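PDB 1XNX: nuclear receptor subfamily 1 group I member 3 from Mus musculus, which binds DNA response elements as a heterodimer with RXR and activates transcription, including that of retinoid-responsive and xenobiotic-responsive genes. Local coordinates for residues Val62-Thr74 with Leu130-Phe142. Residues are numbered along the deposited sequence; the frame is centred on the assembly and turned at random.
Sequences VLPLLTHFADINT and LCYKMEDAVHAGF. With ATE (16,17-androstene-3-ol), chain C.
Segment 62-74 of helix 62-85 and the short helix 134-139 meet at 112°, the closest approach of their axes being 10.0 Å, and the backbones draw closest at the CA atoms of Leu66 and Ala140. Phe69 shows how one ring can serve both protein and ligand. Swung anti to the carbonyl carbon (chi1 -75°), it presents its edge to the C-terminal part of helix 134-139 and to Ala140 just after it: CD2 lies 3.7 Å from Ala140 CB, and the carbonyl oxygen of Asp136 also sits near the ring plane. One face of the same ring receives the C19 methyl of androstenol, 3.7 Å from CD1, while Phe69 CE1 and Tyr132 CE2 come within 3.9 Å. Tyr132 and His68 approach from opposite directions, rim to rim, and a 2.8 Å hydrogen bond joins His68 NE2 to Tyr132 OH. Since His68 ND1 bonds to the carbonyl of Phe43, both imidazole nitrogens are engaged, which should fix the ring's rotation. One turn before Phe69, Leu65 CD2 reaches His139 CD2 at 3.7 Å, at the edge of an imidazole whose NE2 is bonded to the carbonyl of Gly60. Gly141 closes helix 134-139 in a Schellman motif. This ligand-binding domain thus has a mostly apolar pocket wall: packing holds Phe69, a polar bond to His68 steadies Tyr132, and Asn73 ND2 gives the steroid hydroxyl O1 a weak hydrogen bond (2.8 Å).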
loop_
_atom_site.group_PDB
_atom_site.type_symbol
_atom_site.label_atom_id
_atom_site.label_comp_id
_atom_site.label_asym_id
_atom_site.label_seq_id
_atom_site.Cartn_x
_atom_site.Cartn_y
_atom_site.Cartn_z
ATOM N N VAL A 62 -28.276 8.562 -9.158
ATOM C CA VAL A 62 -27.631 8.868 -7.894
ATOM C C VAL A 62 -28.279 8.182 -6.692
ATOM O O VAL A 62 -27.585 7.639 -5.838
ATOM C CB VAL A 62 -27.635 10.379 -7.635
ATOM C CG1 VAL A 62 -27.081 10.665 -6.261
ATOM C CG2 VAL A 62 -26.816 11.087 -8.695
ATOM N N LEU A 63 -29.608 8.209 -6.633
ATOM C CA LEU A 63 -30.344 7.625 -5.512
ATOM C C LEU A 63 -29.721 6.362 -4.938
ATOM O O LEU A 63 -29.318 6.344 -3.773
ATOM C CB LEU A 63 -31.787 7.325 -5.913
ATOM C CG LEU A 63 -32.899 7.708 -4.930
ATOM C CD1 LEU A 63 -34.048 6.743 -5.145
ATOM C CD2 LEU A 63 -32.420 7.646 -3.481
ATOM N N PRO A 64 -29.648 5.276 -5.736
ATOM C CA PRO A 64 -29.046 4.055 -5.187
ATOM C C PRO A 64 -27.654 4.294 -4.592
ATOM O O PRO A 64 -27.393 3.886 -3.462
ATOM C CB PRO A 64 -29.052 3.086 -6.381
ATOM C CG PRO A 64 -29.091 3.965 -7.563
ATOM C CD PRO A 64 -30.021 5.080 -7.149
ATOM N N LEU A 65 -26.771 4.960 -5.329
ATOM C CA LEU A 65 -25.435 5.238 -4.805
ATOM C C LEU A 65 -25.529 6.041 -3.497
ATOM O O LEU A 65 -24.876 5.724 -2.483
ATOM C CB LEU A 65 -24.610 6.036 -5.809
ATOM C CG LEU A 65 -23.231 6.441 -5.295
ATOM C CD1 LEU A 65 -22.469 5.207 -4.813
ATOM C CD2 LEU A 65 -22.470 7.157 -6.397
ATOM N N LEU A 66 -26.347 7.087 -3.532
ATOM C CA LEU A 66 -26.538 7.920 -2.374
ATOM C C LEU A 66 -27.040 7.123 -1.170
ATOM O O LEU A 66 -26.423 7.164 -0.103
ATOM C CB LEU A 66 -27.513 9.055 -2.691
ATOM C CG LEU A 66 -27.777 10.060 -1.559
ATOM C CD1 LEU A 66 -26.467 10.543 -0.950
ATOM C CD2 LEU A 66 -28.563 11.227 -2.117
ATOM N N THR A 67 -28.136 6.384 -1.321
ATOM C CA THR A 67 -28.651 5.640 -0.169
ATOM C C THR A 67 -27.709 4.528 0.306
ATOM O O THR A 67 -27.853 4.006 1.414
ATOM C CB THR A 67 -30.077 5.053 -0.431
ATOM O OG1 THR A 67 -30.006 3.967 -1.360
ATOM C CG2 THR A 67 -30.993 6.121 -0.990
ATOM N N HIS A 68 -26.738 4.170 -0.530
ATOM C CA HIS A 68 -25.780 3.137 -0.159
ATOM C C HIS A 68 -24.826 3.753 0.863
ATOM O O HIS A 68 -24.546 3.161 1.912
ATOM C CB HIS A 68 -24.987 2.671 -1.378
ATOM C CG HIS A 68 -23.851 1.756 -1.041
ATOM N ND1 HIS A 68 -24.042 0.480 -0.556
ATOM C CD2 HIS A 68 -22.511 1.937 -1.114
ATOM C CE1 HIS A 68 -22.867 -0.088 -0.347
ATOM N NE2 HIS A 68 -21.924 0.775 -0.678
ATOM N N PHE A 69 -24.328 4.944 0.534
ATOM C CA PHE A 69 -23.427 5.665 1.413
ATOM C C PHE A 69 -24.181 5.930 2.708
ATOM O O PHE A 69 -23.602 5.945 3.793
ATOM C CB PHE A 69 -22.996 6.990 0.769
ATOM C CG PHE A 69 -21.984 6.831 -0.323
ATOM C CD1 PHE A 69 -20.968 5.878 -0.213
ATOM C CD2 PHE A 69 -22.019 7.655 -1.446
ATOM C CE1 PHE A 69 -20.000 5.746 -1.200
ATOM C CE2 PHE A 69 -21.053 7.538 -2.448
ATOM C CZ PHE A 69 -20.040 6.581 -2.326
ATOM N N ALA A 70 -25.480 6.151 2.587
ATOM C CA ALA A 70 -26.304 6.371 3.755
ATOM C C ALA A 70 -26.258 5.064 4.560
ATOM O O ALA A 70 -26.012 5.066 5.766
ATOM C CB ALA A 70 -27.725 6.690 3.325
ATOM N N ASP A 71 -26.475 3.941 3.884
ATOM C CA ASP A 71 -26.456 2.651 4.551
ATOM C C ASP A 71 -25.161 2.351 5.293
ATOM O O ASP A 71 -25.178 2.088 6.495
ATOM C CB ASP A 71 -26.693 1.508 3.557
ATOM C CG ASP A 71 -28.139 1.377 3.138
ATOM O OD1 ASP A 71 -29.035 1.710 3.935
ATOM O OD2 ASP A 71 -28.378 0.911 2.005
ATOM N N ILE A 72 -24.039 2.378 4.579
ATOM C CA ILE A 72 -22.763 2.039 5.198
ATOM C C ILE A 72 -22.356 2.997 6.294
ATOM O O ILE A 72 -21.633 2.614 7.210
ATOM C CB ILE A 72 -21.607 1.927 4.154
ATOM C CG1 ILE A 72 -21.251 3.299 3.579
ATOM C CG2 ILE A 72 -22.015 0.964 3.034
ATOM C CD1 ILE A 72 -19.965 3.289 2.785
ATOM N N ASN A 73 -22.823 4.240 6.220
ATOM C CA ASN A 73 -22.478 5.213 7.252
ATOM C C ASN A 73 -23.212 4.919 8.562
ATOM O O ASN A 73 -22.655 5.083 9.652
ATOM C CB ASN A 73 -22.796 6.634 6.791
ATOM C CG ASN A 73 -22.455 7.674 7.847
ATOM O OD1 ASN A 73 -23.313 8.114 8.616
ATOM N ND2 ASN A 73 -21.187 8.061 7.899
ATOM N N THR A 74 -24.466 4.497 8.462
ATOM C CA THR A 74 -25.225 4.185 9.659
ATOM C C THR A 74 -24.661 2.899 10.270
ATOM O O THR A 74 -24.526 2.786 11.493
ATOM C CB THR A 74 -26.729 4.001 9.327
ATOM O OG1 THR A 74 -27.283 5.263 8.933
ATOM C CG2 THR A 74 -27.499 3.455 10.526
ATOM N N LEU A 130 -15.832 -4.729 -2.815
ATOM C CA LEU A 130 -16.114 -3.368 -3.252
ATOM C C LEU A 130 -14.880 -2.486 -3.365
ATOM O O LEU A 130 -13.908 -2.665 -2.644
ATOM C CB LEU A 130 -17.128 -2.731 -2.290
ATOM C CG LEU A 130 -18.606 -2.745 -2.699
ATOM C CD1 LEU A 130 -18.915 -3.961 -3.551
ATOM C CD2 LEU A 130 -19.472 -2.701 -1.456
ATOM N N CYS A 131 -14.912 -1.533 -4.283
ATOM C CA CYS A 131 -13.780 -0.631 -4.442
ATOM C C CYS A 131 -14.268 0.820 -4.522
ATOM O O CYS A 131 -14.817 1.247 -5.537
ATOM C CB CYS A 131 -12.985 -0.989 -5.700
ATOM S SG CYS A 131 -11.614 0.139 -6.004
ATOM N N TYR A 132 -14.063 1.577 -3.450
ATOM C CA TYR A 132 -14.507 2.955 -3.432
ATOM C C TYR A 132 -13.484 3.935 -3.990
ATOM O O TYR A 132 -12.292 3.840 -3.707
ATOM C CB TYR A 132 -14.905 3.371 -2.012
ATOM C CG TYR A 132 -16.080 2.594 -1.453
ATOM C CD1 TYR A 132 -15.894 1.624 -0.462
ATOM C CD2 TYR A 132 -17.382 2.832 -1.911
ATOM C CE1 TYR A 132 -16.968 0.911 0.058
ATOM C CE2 TYR A 132 -18.473 2.121 -1.392
ATOM C CZ TYR A 132 -18.251 1.164 -0.406
ATOM O OH TYR A 132 -19.309 0.473 0.134
ATOM N N LYS A 133 -13.972 4.874 -4.790
ATOM C CA LYS A 133 -13.140 5.896 -5.397
ATOM C C LYS A 133 -13.724 7.239 -4.995
ATOM O O LYS A 133 -14.943 7.361 -4.817
ATOM C CB LYS A 133 -13.168 5.758 -6.916
ATOM C CG LYS A 133 -12.751 4.387 -7.411
ATOM C CD LYS A 133 -12.987 4.258 -8.898
ATOM C CE LYS A 133 -12.400 2.978 -9.418
ATOM N NZ LYS A 133 -10.975 2.875 -9.006
ATOM N N MET A 134 -12.866 8.249 -4.862
ATOM C CA MET A 134 -13.325 9.578 -4.467
ATOM C C MET A 134 -14.403 10.085 -5.415
ATOM O O MET A 134 -15.352 10.758 -4.997
ATOM C CB MET A 134 -12.164 10.578 -4.446
ATOM C CG MET A 134 -12.523 11.881 -3.728
ATOM S SD MET A 134 -11.451 13.286 -4.094
ATOM C CE MET A 134 -12.358 14.053 -5.394
ATOM N N GLU A 135 -14.261 9.748 -6.694
ATOM C CA GLU A 135 -15.224 10.181 -7.696
ATOM C C GLU A 135 -16.635 9.678 -7.390
ATOM O O GLU A 135 -17.612 10.322 -7.759
ATOM C CB GLU A 135 -14.804 9.705 -9.085
ATOM C CG GLU A 135 -13.441 10.202 -9.550
ATOM C CD GLU A 135 -12.281 9.633 -8.729
ATOM O OE1 GLU A 135 -12.441 8.547 -8.114
ATOM O OE2 GLU A 135 -11.200 10.268 -8.715
ATOM N N ASP A 136 -16.747 8.539 -6.710
ATOM C CA ASP A 136 -18.062 7.994 -6.387
ATOM C C ASP A 136 -18.788 8.895 -5.399
ATOM O O ASP A 136 -20.013 9.052 -5.463
ATOM C CB ASP A 136 -17.946 6.584 -5.800
ATOM C CG ASP A 136 -17.144 5.642 -6.687
ATOM O OD1 ASP A 136 -17.252 5.752 -7.935
ATOM O OD2 ASP A 136 -16.413 4.784 -6.130
ATOM N N ALA A 137 -18.031 9.483 -4.481
ATOM C CA ALA A 137 -18.607 10.379 -3.487
ATOM C C ALA A 137 -18.980 11.679 -4.198
ATOM O O ALA A 137 -19.972 12.331 -3.847
ATOM C CB ALA A 137 -17.600 10.644 -2.355
ATOM N N VAL A 138 -18.183 12.047 -5.202
ATOM C CA VAL A 138 -18.457 13.253 -5.980
ATOM C C VAL A 138 -19.836 13.109 -6.624
ATOM O O VAL A 138 -20.682 13.990 -6.512
ATOM C CB VAL A 138 -17.410 13.455 -7.088
ATOM C CG1 VAL A 138 -17.763 14.674 -7.910
ATOM C CG2 VAL A 138 -16.011 13.598 -6.471
ATOM N N HIS A 139 -20.045 11.974 -7.280
ATOM C CA HIS A 139 -21.294 11.645 -7.953
ATOM C C HIS A 139 -22.485 11.632 -6.993
ATOM O O HIS A 139 -23.633 11.764 -7.430
ATOM C CB HIS A 139 -21.164 10.268 -8.609
ATOM C CG HIS A 139 -22.287 9.929 -9.535
ATOM N ND1 HIS A 139 -22.417 10.495 -10.786
ATOM C CD2 HIS A 139 -23.341 9.092 -9.389
ATOM C CE1 HIS A 139 -23.502 10.017 -11.370
ATOM N NE2 HIS A 139 -24.081 9.165 -10.544
ATOM N N ALA A 140 -22.220 11.456 -5.695
ATOM C CA ALA A 140 -23.284 11.437 -4.681
ATOM C C ALA A 140 -23.594 12.848 -4.160
ATOM O O ALA A 140 -24.464 13.025 -3.295
ATOM C CB ALA A 140 -22.888 10.541 -3.519
ATOM N N GLY A 141 -22.877 13.848 -4.668
ATOM C CA GLY A 141 -23.145 15.201 -4.230
ATOM C C GLY A 141 -22.275 15.740 -3.108
ATOM O O GLY A 141 -22.530 16.835 -2.590
ATOM N N PHE A 142 -21.255 14.993 -2.706
ATOM C CA PHE A 142 -20.375 15.491 -1.663
ATOM C C PHE A 142 -19.482 16.588 -2.267
ATOM O O PHE A 142 -19.091 16.531 -3.438
ATOM C CB PHE A 142 -19.545 14.350 -1.073
ATOM C CG PHE A 142 -20.334 13.440 -0.159
ATOM C CD1 PHE A 142 -20.913 12.265 -0.645
ATOM C CD2 PHE A 142 -20.526 13.777 1.184
ATOM C CE1 PHE A 142 -21.673 11.432 0.190
ATOM C CE2 PHE A 142 -21.280 12.959 2.027
ATOM C CZ PHE A 142 -21.858 11.778 1.525
HETATM O O1 ATE C . -19.070 8.561 6.170
HETATM C C3 ATE C . -19.898 8.775 5.027
HETATM C C2 ATE C . -19.995 7.407 4.315
HETATM C C1 ATE C . -18.720 7.049 3.539
HETATM C C4 ATE C . -19.206 9.959 4.315
HETATM C C5 ATE C . -17.914 9.488 3.600
HETATM C C6 ATE C . -17.280 10.692 2.878
HETATM C C10 ATE C . -18.069 8.194 2.700
HETATM C C19 ATE C . -19.089 8.488 1.537
HETATM C C9 ATE C . -16.731 7.771 1.985
HETATM C C11 ATE C . -16.812 6.507 1.090
HETATM C C8 ATE C . -16.132 9.039 1.242
HETATM C C7 ATE C . -16.004 10.312 2.119
HETATM C C14 ATE C . -14.810 8.655 0.516
HETATM C C15 ATE C . -13.973 9.662 -0.270
HETATM C C13 ATE C . -14.882 7.373 -0.378
HETATM C C12 ATE C . -15.497 6.163 0.359
HETATM C C18 ATE C . -15.704 7.579 -1.697
HETATM C C17 ATE C . -13.434 7.451 -0.828
HETATM C C16 ATE C . -12.912 8.696 -0.758
#